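Long-range contacts in mannosephosphate isomerase, putative (Archaeoglobus fulgidus, PDB 1ZX5), which probably interconverts D-mannose 6-phosphate and D-fructose 6-phosphate as a zinc-dependent isomerase of the type 1 family: residues P84-I90 and V183-N189; E118-L122 and T227-L232. One frame throughout, in Å; residues are numbered along the deposited sequence. Where two conformers were deposited one is given.

Contact 1: residues P84-I90 and V183-N189; sequences PILVRLI and VLEVSSN
Strands 85-90 and 183-188 run antiparallel as sheet neighbours, their N-to-C directions 160° apart and their axes 4.5 Å apart at closest approach. Three hydrogen-bonded pairs fix the register: Leu86 N to Ser187 O 2.8 Å and Leu86 O to Ser187 N 2.9 Å; Arg88 N to Glu185 O 3.1 Å and Arg88 O to Glu185 N 2.8 Å; Ile90 N to Val183 O 2.7 Å and Ile90 O to Val183 N 3.0 Å. Val87-Val186 and Leu89-Leu184 are the non-hydrogen-bonded pairs between them, each with CA atoms 4.6 Å apart. Beyond Ser187 the pairing loosens: Asn189 N makes only a weak bond to Pro84 O (3.5 Å), which water 1 supplements by bridging the same two atoms.

Val87, Leu89, Leu184 and Val186 share one face. Leu184, in its t,p rotamer, brings CD1 to 3.6 Å from Val87 CG1 and 3.8 Å from Leu89 CD2. Branched aliphatic residues suit this buried side, because Val87, Leu184 and Val186 also pack on strand 291-298 of a second sheet, a layering consistent with cupin architecture. The other face is mixed. Ile90 CB meets Val183 CG1 at 3.8 Å, and Ile90 CG1 lies 3.7 Å from Glu185 CD. Arg88 extends (m,t,m) over the sheet to a salt bridge with Glu38; its NH2 is 4.6 Å from Glu185 OE1, an electrostatic approach without a hydrogen bond. Water 3 accepts from Arg88 NE (3.1 Å) and donates to Glu185 O and Ser187 OG (both 2.8 Å). The small Ser187, chi1 p, folds its hydroxyl onto Ser188 O, with OG to O 2.9 Å.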
ATOM      1  N   PRO A  84       3.905   6.130 -10.057  1.00 30.50           N
ATOM      2  CA  PRO A  84       2.638   5.404 -10.157  1.00 29.44           C
ATOM      3  C   PRO A  84       1.983   4.886  -8.868  1.00 28.53           C
ATOM      4  O   PRO A  84       0.774   4.638  -8.866  1.00 28.46           O
ATOM      5  CB  PRO A  84       2.989   4.242 -11.086  1.00 29.76           C
ATOM      6  CG  PRO A  84       4.446   4.006 -10.865  1.00 29.61           C
ATOM      7  CD  PRO A  84       5.055   5.320 -10.512  1.00 30.30           C
ATOM      8  N   ILE A  85       2.746   4.732  -7.789  1.00 27.17           N
ATOM      9  CA  ILE A  85       2.239   4.056  -6.596  1.00 25.83           C
ATOM     10  C   ILE A  85       2.679   4.696  -5.282  1.00 25.78           C
ATOM     11  O   ILE A  85       3.654   5.461  -5.228  1.00 25.19           O
ATOM     12  CB  ILE A  85       2.622   2.512  -6.559  1.00 25.77           C
ATOM     13  CG1 ILE A  85       4.147   2.307  -6.581  1.00 26.27           C
ATOM     14  CG2 ILE A  85       1.935   1.724  -7.699  1.00 24.09           C
ATOM     15  CD1 ILE A  85       4.602   0.825  -6.351  1.00 25.33           C
ATOM     16  N   LEU A  86       1.960   4.345  -4.218  1.00 25.04           N
ATOM     17  CA  LEU A  86       2.374   4.657  -2.864  1.00 25.12           C
ATOM     18  C   LEU A  86       2.287   3.370  -2.045  1.00 25.21           C
ATOM     19  O   LEU A  86       1.256   2.683  -2.053  1.00 25.61           O
ATOM     20  CB  LEU A  86       1.484   5.760  -2.254  1.00 24.74           C
ATOM     21  CG  LEU A  86       1.660   6.097  -0.761  1.00 24.60           C
ATOM     22  CD1 LEU A  86       3.092   6.526  -0.411  1.00 23.44           C
ATOM     23  CD2 LEU A  86       0.692   7.186  -0.351  1.00 25.11           C
ATOM     24  N   VAL A  87       3.373   3.045  -1.348  1.00 25.18           N
ATOM     25  CA  VAL A  87       3.444   1.830  -0.557  1.00 24.44           C
ATOM     26  C   VAL A  87       3.504   2.218   0.906  1.00 24.88           C
ATOM     27  O   VAL A  87       4.362   3.005   1.307  1.00 24.47           O
ATOM     28  CB  VAL A  87       4.686   0.953  -0.941  1.00 24.64           C
ATOM     29  CG1 VAL A  87       4.724  -0.306  -0.112  1.00 22.68           C
ATOM     30  CG2 VAL A  87       4.664   0.602  -2.429  1.00 23.38           C
ATOM     31  N   ARG A  88       2.589   1.660   1.698  1.00 25.25           N
ATOM     32  CA  ARG A  88       2.497   1.973   3.109  1.00 26.10           C
ATOM     33  C   ARG A  88       2.286   0.737   3.963  1.00 26.47           C
ATOM     34  O   ARG A  88       1.431  -0.087   3.645  1.00 27.03           O
ATOM     35  CB  ARG A  88       1.318   2.902   3.353  1.00 26.47           C
ATOM     36  CG  ARG A  88       1.462   4.245   2.698  1.00 28.69           C
ATOM     37  CD  ARG A  88       0.352   5.145   3.142  1.00 33.23           C
ATOM     38  NE  ARG A  88      -0.888   4.904   2.424  1.00 36.37           N
ATOM     39  CZ  ARG A  88      -2.031   5.521   2.708  1.00 40.99           C
ATOM     40  NH1 ARG A  88      -2.097   6.398   3.712  1.00 41.06           N
ATOM     41  NH2 ARG A  88      -3.115   5.260   1.990  1.00 43.24           N
ATOM     42  N   LEU A  89       3.064   0.617   5.042  1.00 25.93           N
ATOM     43  CA  LEU A  89       2.689  -0.234   6.161  1.00 25.92           C
ATOM     44  C   LEU A  89       1.667   0.536   6.987  1.00 26.23           C
ATOM     45  O   LEU A  89       1.864   1.734   7.257  1.00 25.73           O
ATOM     46  CB  LEU A  89       3.905  -0.600   7.028  1.00 25.61           C
ATOM     47  CG  LEU A  89       5.023  -1.394   6.338  1.00 26.80           C
ATOM     48  CD1 LEU A  89       6.206  -1.559   7.285  1.00 26.63           C
ATOM     49  CD2 LEU A  89       4.491  -2.743   5.856  1.00 25.83           C
ATOM     50  N   ILE A  90       0.582  -0.146   7.368  1.00 26.09           N
ATOM     51  CA  ILE A  90      -0.515   0.462   8.146  1.00 26.29           C
ATOM     52  C   ILE A  90      -0.798  -0.400   9.372  1.00 26.14           C
ATOM     53  O   ILE A  90      -1.032  -1.600   9.255  1.00 26.13           O
ATOM     54  CB  ILE A  90      -1.838   0.578   7.320  1.00 26.59           C
ATOM     55  CG1 ILE A  90      -1.637   1.353   6.006  1.00 26.10           C
ATOM     56  CG2 ILE A  90      -3.020   1.124   8.189  1.00 26.38           C
ATOM     57  CD1 ILE A  90      -1.500   2.830   6.159  1.00 28.23           C
ATOM     58  N   VAL A 183      -1.192  -4.307   8.016  1.00 27.42           N
ATOM     59  CA  VAL A 183      -1.412  -4.448   6.578  1.00 28.52           C
ATOM     60  C   VAL A 183      -0.382  -3.653   5.763  1.00 28.96           C
ATOM     61  O   VAL A 183       0.096  -2.579   6.182  1.00 29.73           O
ATOM     62  CB  VAL A 183      -2.935  -4.136   6.210  1.00 28.87           C
ATOM     63  CG1 VAL A 183      -3.423  -2.887   6.891  1.00 29.19           C
ATOM     64  CG2 VAL A 183      -3.180  -4.049   4.702  1.00 30.00           C
ATOM     65  N   LEU A 184       0.012  -4.235   4.634  1.00 28.88           N
ATOM     66  CA  LEU A 184       0.758  -3.540   3.608  1.00 28.30           C
ATOM     67  C   LEU A 184      -0.255  -3.075   2.568  1.00 27.91           C
ATOM     68  O   LEU A 184      -0.979  -3.901   1.998  1.00 27.64           O
ATOM     69  CB  LEU A 184       1.765  -4.510   2.982  1.00 28.91           C
ATOM     70  CG  LEU A 184       2.597  -4.047   1.774  1.00 30.14           C
ATOM     71  CD1 LEU A 184       3.497  -2.875   2.157  1.00 32.08           C
ATOM     72  CD2 LEU A 184       3.434  -5.185   1.239  1.00 29.38           C
ATOM     73  N   GLU A 185      -0.307  -1.768   2.307  0.50 27.31           N
ATOM     74  CA  GLU A 185      -1.261  -1.209   1.335  0.50 27.05           C
ATOM     75  C   GLU A 185      -0.547  -0.558   0.148  0.50 27.31           C
ATOM     76  O   GLU A 185       0.112   0.477   0.296  0.50 27.54           O
ATOM     77  CB  GLU A 185      -2.244  -0.216   2.016  0.50 26.92           C
ATOM     78  CG  GLU A 185      -3.085  -0.858   3.124  0.50 25.49           C
ATOM     79  CD  GLU A 185      -4.174   0.030   3.731  0.50 26.39           C
ATOM     80  OE1 GLU A 185      -4.533   1.083   3.149  0.50 23.91           O
ATOM     81  OE2 GLU A 185      -4.686  -0.355   4.808  0.50 22.69           O
ATOM     82  N   VAL A 186      -0.676  -1.172  -1.026  1.00 27.28           N
ATOM     83  CA  VAL A 186      -0.103  -0.625  -2.241  1.00 26.90           C
ATOM     84  C   VAL A 186      -1.243   0.075  -2.968  1.00 27.17           C
ATOM     85  O   VAL A 186      -2.241  -0.563  -3.322  1.00 26.94           O
ATOM     86  CB  VAL A 186       0.532  -1.721  -3.145  1.00 27.24           C
ATOM     87  CG1 VAL A 186       1.201  -1.078  -4.371  1.00 25.82           C
ATOM     88  CG2 VAL A 186       1.527  -2.554  -2.354  1.00 26.21           C
ATOM     89  N   SER A 187      -1.114   1.386  -3.178  1.00 27.01           N
ATOM     90  CA  SER A 187      -2.160   2.132  -3.863  1.00 26.79           C
ATOM     91  C   SER A 187      -1.600   3.010  -4.970  1.00 26.91           C
ATOM     92  O   SER A 187      -0.388   3.103  -5.141  1.00 26.74           O
ATOM     93  CB  SER A 187      -2.939   2.985  -2.875  1.00 26.70           C
ATOM     94  OG  SER A 187      -2.117   4.011  -2.332  1.00 27.83           O
ATOM     95  N   SER A 188      -2.502   3.635  -5.728  1.00 26.89           N
ATOM     96  CA  SER A 188      -2.163   4.795  -6.552  1.00 27.23           C
ATOM     97  C   SER A 188      -1.381   5.792  -5.703  1.00 27.01           C
ATOM     98  O   SER A 188      -1.482   5.795  -4.468  1.00 26.68           O
ATOM     99  CB  SER A 188      -3.431   5.487  -7.061  1.00 26.80           C
ATOM    100  OG  SER A 188      -4.352   4.539  -7.581  1.00 28.39           O
ATOM    101  N   ASN A 189      -0.603   6.635  -6.370  1.00 27.27           N
ATOM    102  CA  ASN A 189       0.128   7.678  -5.683  1.00 27.82           C
ATOM    103  C   ASN A 189      -0.812   8.843  -5.326  1.00 28.24           C
ATOM    104  O   ASN A 189      -0.728   9.933  -5.896  1.00 28.37           O
ATOM    105  CB  ASN A 189       1.321   8.154  -6.527  1.00 27.30           C
ATOM    106  CG  ASN A 189       2.218   9.101  -5.761  1.00 28.16           C
ATOM    107  OD1 ASN A 189       2.242   9.080  -4.521  1.00 27.14           O
ATOM    108  ND2 ASN A 189       2.956   9.943  -6.484  1.00 26.93           N
TER
HETATM  109  O   HOH W   1      -1.119   7.282  -9.281  1.00 35.14           O
HETATM  110  O   HOH W   2       4.573   7.601  -3.760  1.00 21.59           O
HETATM  111  O   HOH W   3      -0.808   3.066  -0.026  1.00 21.34           O

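Contact 2: residues E118-L122 and T227-L232; sequences ESAWL and TENFGL
Glu118, Leu232 and Ala120 bury the most surface where segment 118-122 faces segment 227-232. Strands 119-122 and 230-232 point the same way, only 4° apart, but their axes are 8.0 Å apart at closest approach and no backbone hydrogen bonds join them: they belong to two different sheets laid against each other, and side chains fill the space between.

Strand alternation turns Ala120 and Leu122 toward the other segment and Ser119 and Trp121 away. Leu232, in the p,p rotamer, also points across, with CD2 4.0 Å from Ala120 CB and CD1 4.1 Å from Leu122 CB. The methyl group of Ala120 leaves space for Leu232 and for the Phe230 ring, whose CE1 is 4.2 Å from that CB. Phe230 (chi1 p) leads its ring edge to the backbone of 118-120, CZ being 3.5 Å from Glu118 O and 4.2 Å from Ser119 CA.

Glu118, with chi1 p and chi2 t, reaches from just before strand 119-122 to the loop before Phe230. That loop is an ST turn: Thr227 OG1 accepts from Asn229 N at 3.2 Å and, weakly, from Phe230 N at 3.4 Å, while Thr227 N donates to Phe230 O at 2.8 Å. Glu118 OE2 lies 2.9 Å from Thr227 OG1, at best a weak hydrogen bond. Aliphatic and aromatic groups thus fill the deeper part of this inter-sheet packing, as in a β-sandwich, whereas the carboxylate meets the turn at the partly exposed end, where a charged group can remain solvated.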
ATOM      1  N   GLU A 118      -6.953   3.394  -6.277  1.00 30.08           N
ATOM      2  CA  GLU A 118      -7.237   1.957  -6.167  1.00 30.87           C
ATOM      3  C   GLU A 118      -6.129   1.370  -5.301  1.00 30.50           C
ATOM      4  O   GLU A 118      -5.005   1.871  -5.317  1.00 30.09           O
ATOM      5  CB  GLU A 118      -7.250   1.288  -7.543  1.00 30.70           C
ATOM      6  CG  GLU A 118      -5.928   1.474  -8.332  1.00 32.70           C
ATOM      7  CD  GLU A 118      -5.893   0.751  -9.698  1.00 33.05           C
ATOM      8  OE1 GLU A 118      -6.938   0.186 -10.122  1.00 33.90           O
ATOM      9  OE2 GLU A 118      -4.807   0.763 -10.344  1.00 33.09           O
ATOM     10  N   SER A 119      -6.429   0.324  -4.540  1.00 30.68           N
ATOM     11  CA  SER A 119      -5.408  -0.278  -3.692  1.00 31.17           C
ATOM     12  C   SER A 119      -5.514  -1.785  -3.510  1.00 30.78           C
ATOM     13  O   SER A 119      -6.594  -2.385  -3.614  1.00 30.95           O
ATOM     14  CB  SER A 119      -5.363   0.414  -2.330  1.00 31.89           C
ATOM     15  OG  SER A 119      -6.580   0.218  -1.666  1.00 36.27           O
ATOM     16  N   ALA A 120      -4.354  -2.385  -3.265  1.00 29.91           N
ATOM     17  CA  ALA A 120      -4.231  -3.783  -2.951  1.00 29.22           C
ATOM     18  C   ALA A 120      -3.661  -3.888  -1.527  1.00 29.27           C
ATOM     19  O   ALA A 120      -2.698  -3.208  -1.171  1.00 29.16           O
ATOM     20  CB  ALA A 120      -3.334  -4.474  -3.975  1.00 28.65           C
ATOM     21  N   TRP A 121      -4.281  -4.735  -0.716  1.00 29.44           N
ATOM     22  CA  TRP A 121      -3.937  -4.898   0.694  1.00 29.29           C
ATOM     23  C   TRP A 121      -3.366  -6.282   0.891  1.00 28.45           C
ATOM     24  O   TRP A 121      -3.887  -7.246   0.344  1.00 28.23           O
ATOM     25  CB  TRP A 121      -5.202  -4.806   1.549  1.00 30.66           C
ATOM     26  CG  TRP A 121      -5.777  -3.436   1.750  1.00 32.01           C
ATOM     27  CD1 TRP A 121      -5.498  -2.298   1.044  1.00 33.57           C
ATOM     28  CD2 TRP A 121      -6.766  -3.073   2.723  1.00 34.77           C
ATOM     29  NE1 TRP A 121      -6.230  -1.243   1.534  1.00 35.48           N
ATOM     30  CE2 TRP A 121      -7.017  -1.692   2.568  1.00 35.97           C
ATOM     31  CE3 TRP A 121      -7.468  -3.789   3.715  1.00 35.14           C
ATOM     32  CZ2 TRP A 121      -7.951  -1.003   3.369  1.00 35.69           C
ATOM     33  CZ3 TRP A 121      -8.396  -3.101   4.517  1.00 34.53           C
ATOM     34  CH2 TRP A 121      -8.626  -1.726   4.338  1.00 34.01           C
ATOM     35  N   LEU A 122      -2.284  -6.366   1.658  1.00 27.67           N
ATOM     36  CA  LEU A 122      -1.742  -7.627   2.141  1.00 26.54           C
ATOM     37  C   LEU A 122      -1.691  -7.540   3.663  1.00 26.96           C
ATOM     38  O   LEU A 122      -1.002  -6.698   4.239  1.00 27.25           O
ATOM     39  CB  LEU A 122      -0.348  -7.909   1.569  1.00 26.22           C
ATOM     40  CG  LEU A 122       0.290  -9.242   2.005  1.00 25.79           C
ATOM     41  CD1 LEU A 122      -0.383 -10.466   1.340  1.00 22.13           C
ATOM     42  CD2 LEU A 122       1.801  -9.228   1.744  1.00 24.85           C
ATOM     43  N   THR A 227      -4.249  -4.894  -9.273  1.00 33.61           N
ATOM     44  CA  THR A 227      -5.184  -4.011  -9.953  1.00 33.39           C
ATOM     45  C   THR A 227      -4.754  -4.041 -11.418  1.00 33.71           C
ATOM     46  O   THR A 227      -3.978  -4.924 -11.805  1.00 33.64           O
ATOM     47  CB  THR A 227      -5.143  -2.586  -9.366  1.00 33.24           C
ATOM     48  OG1 THR A 227      -3.915  -1.947  -9.731  1.00 33.34           O
ATOM     49  CG2 THR A 227      -5.261  -2.618  -7.844  1.00 32.06           C
ATOM     50  N   GLU A 228      -5.225  -3.111 -12.251  1.00 33.73           N
ATOM     51  CA  GLU A 228      -4.770  -3.124 -13.645  1.00 33.72           C
ATOM     52  C   GLU A 228      -3.417  -2.437 -13.793  1.00 32.12           C
ATOM     53  O   GLU A 228      -2.783  -2.537 -14.836  1.00 32.28           O
ATOM     54  CB  GLU A 228      -5.807  -2.518 -14.611  1.00 35.25           C
ATOM     55  CG  GLU A 228      -6.999  -3.456 -14.986  1.00 39.83           C
ATOM     56  CD  GLU A 228      -6.601  -4.633 -15.903  1.00 46.40           C
ATOM     57  OE1 GLU A 228      -7.009  -4.627 -17.090  1.00 49.27           O
ATOM     58  OE2 GLU A 228      -5.888  -5.571 -15.450  1.00 49.20           O
ATOM     59  N   ASN A 229      -2.970  -1.759 -12.740  1.00 30.42           N
ATOM     60  CA  ASN A 229      -1.763  -0.940 -12.815  1.00 29.04           C
ATOM     61  C   ASN A 229      -0.563  -1.472 -12.037  1.00 27.86           C
ATOM     62  O   ASN A 229       0.573  -1.088 -12.303  1.00 27.06           O
ATOM     63  CB  ASN A 229      -2.077   0.485 -12.369  1.00 28.97           C
ATOM     64  CG  ASN A 229      -2.992   1.211 -13.346  1.00 30.02           C
ATOM     65  OD1 ASN A 229      -4.028   1.749 -12.958  1.00 31.61           O
ATOM     66  ND2 ASN A 229      -2.618   1.222 -14.608  1.00 28.19           N
ATOM     67  N   PHE A 230      -0.831  -2.338 -11.067  1.00 26.56           N
ATOM     68  CA  PHE A 230       0.205  -2.860 -10.192  1.00 26.40           C
ATOM     69  C   PHE A 230      -0.272  -4.121  -9.466  1.00 26.03           C
ATOM     70  O   PHE A 230      -1.466  -4.414  -9.417  1.00 25.88           O
ATOM     71  CB  PHE A 230       0.669  -1.786  -9.184  1.00 25.72           C
ATOM     72  CG  PHE A 230      -0.436  -1.221  -8.336  1.00 26.64           C
ATOM     73  CD1 PHE A 230      -0.883  -1.898  -7.193  1.00 26.72           C
ATOM     74  CD2 PHE A 230      -1.038  -0.002  -8.669  1.00 27.20           C
ATOM     75  CE1 PHE A 230      -1.904  -1.368  -6.406  1.00 25.77           C
ATOM     76  CE2 PHE A 230      -2.060   0.533  -7.885  1.00 24.89           C
ATOM     77  CZ  PHE A 230      -2.484  -0.151  -6.754  1.00 25.79           C
ATOM     78  N   GLY A 231       0.668  -4.859  -8.894  1.00 25.75           N
ATOM     79  CA  GLY A 231       0.312  -6.022  -8.103  1.00 25.53           C
ATOM     80  C   GLY A 231       1.362  -6.298  -7.053  1.00 25.80           C
ATOM     81  O   GLY A 231       2.383  -5.614  -6.975  1.00 25.47           O
ATOM     82  N   LEU A 232       1.101  -7.325  -6.257  1.00 25.93           N
ATOM     83  CA  LEU A 232       2.002  -7.771  -5.211  1.00 25.89           C
ATOM     84  C   LEU A 232       1.866  -9.290  -5.110  1.00 25.80           C
ATOM     85  O   LEU A 232       0.787  -9.838  -5.357  1.00 24.93           O
ATOM     86  CB  LEU A 232       1.658  -7.093  -3.873  1.00 25.63           C
ATOM     87  CG  LEU A 232       0.309  -7.414  -3.205  1.00 25.87           C
ATOM     88  CD1 LEU A 232       0.397  -8.683  -2.345  1.00 25.51           C
ATOM     89  CD2 LEU A 232      -0.149  -6.230  -2.344  1.00 24.77           C
TER

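Overall arrangement
From the N terminus the chain meets segments 84-90, 118-122, 183-189 and 227-232 in that order, so the two contacts cross rather than nest. Contact 1 closes a loop of 92 residues inside one antiparallel sheet; contact 2 closes one of 104 residues between that sheet and the one holding strand 230-237. Strand 119-123 lies beside 181-188, on the side away from 85-92, which makes 181-188 the common link: Leu184 N is 2.7 Å from Leu122 O and Val186 O is 2.8 Å from Ala120 N, both probable hydrogen bonds. Phe230 packs there too, its CE1 3.2 Å from Val186 O. Contact 2 alone joins the catalytic-family part to the C-terminal cupin part.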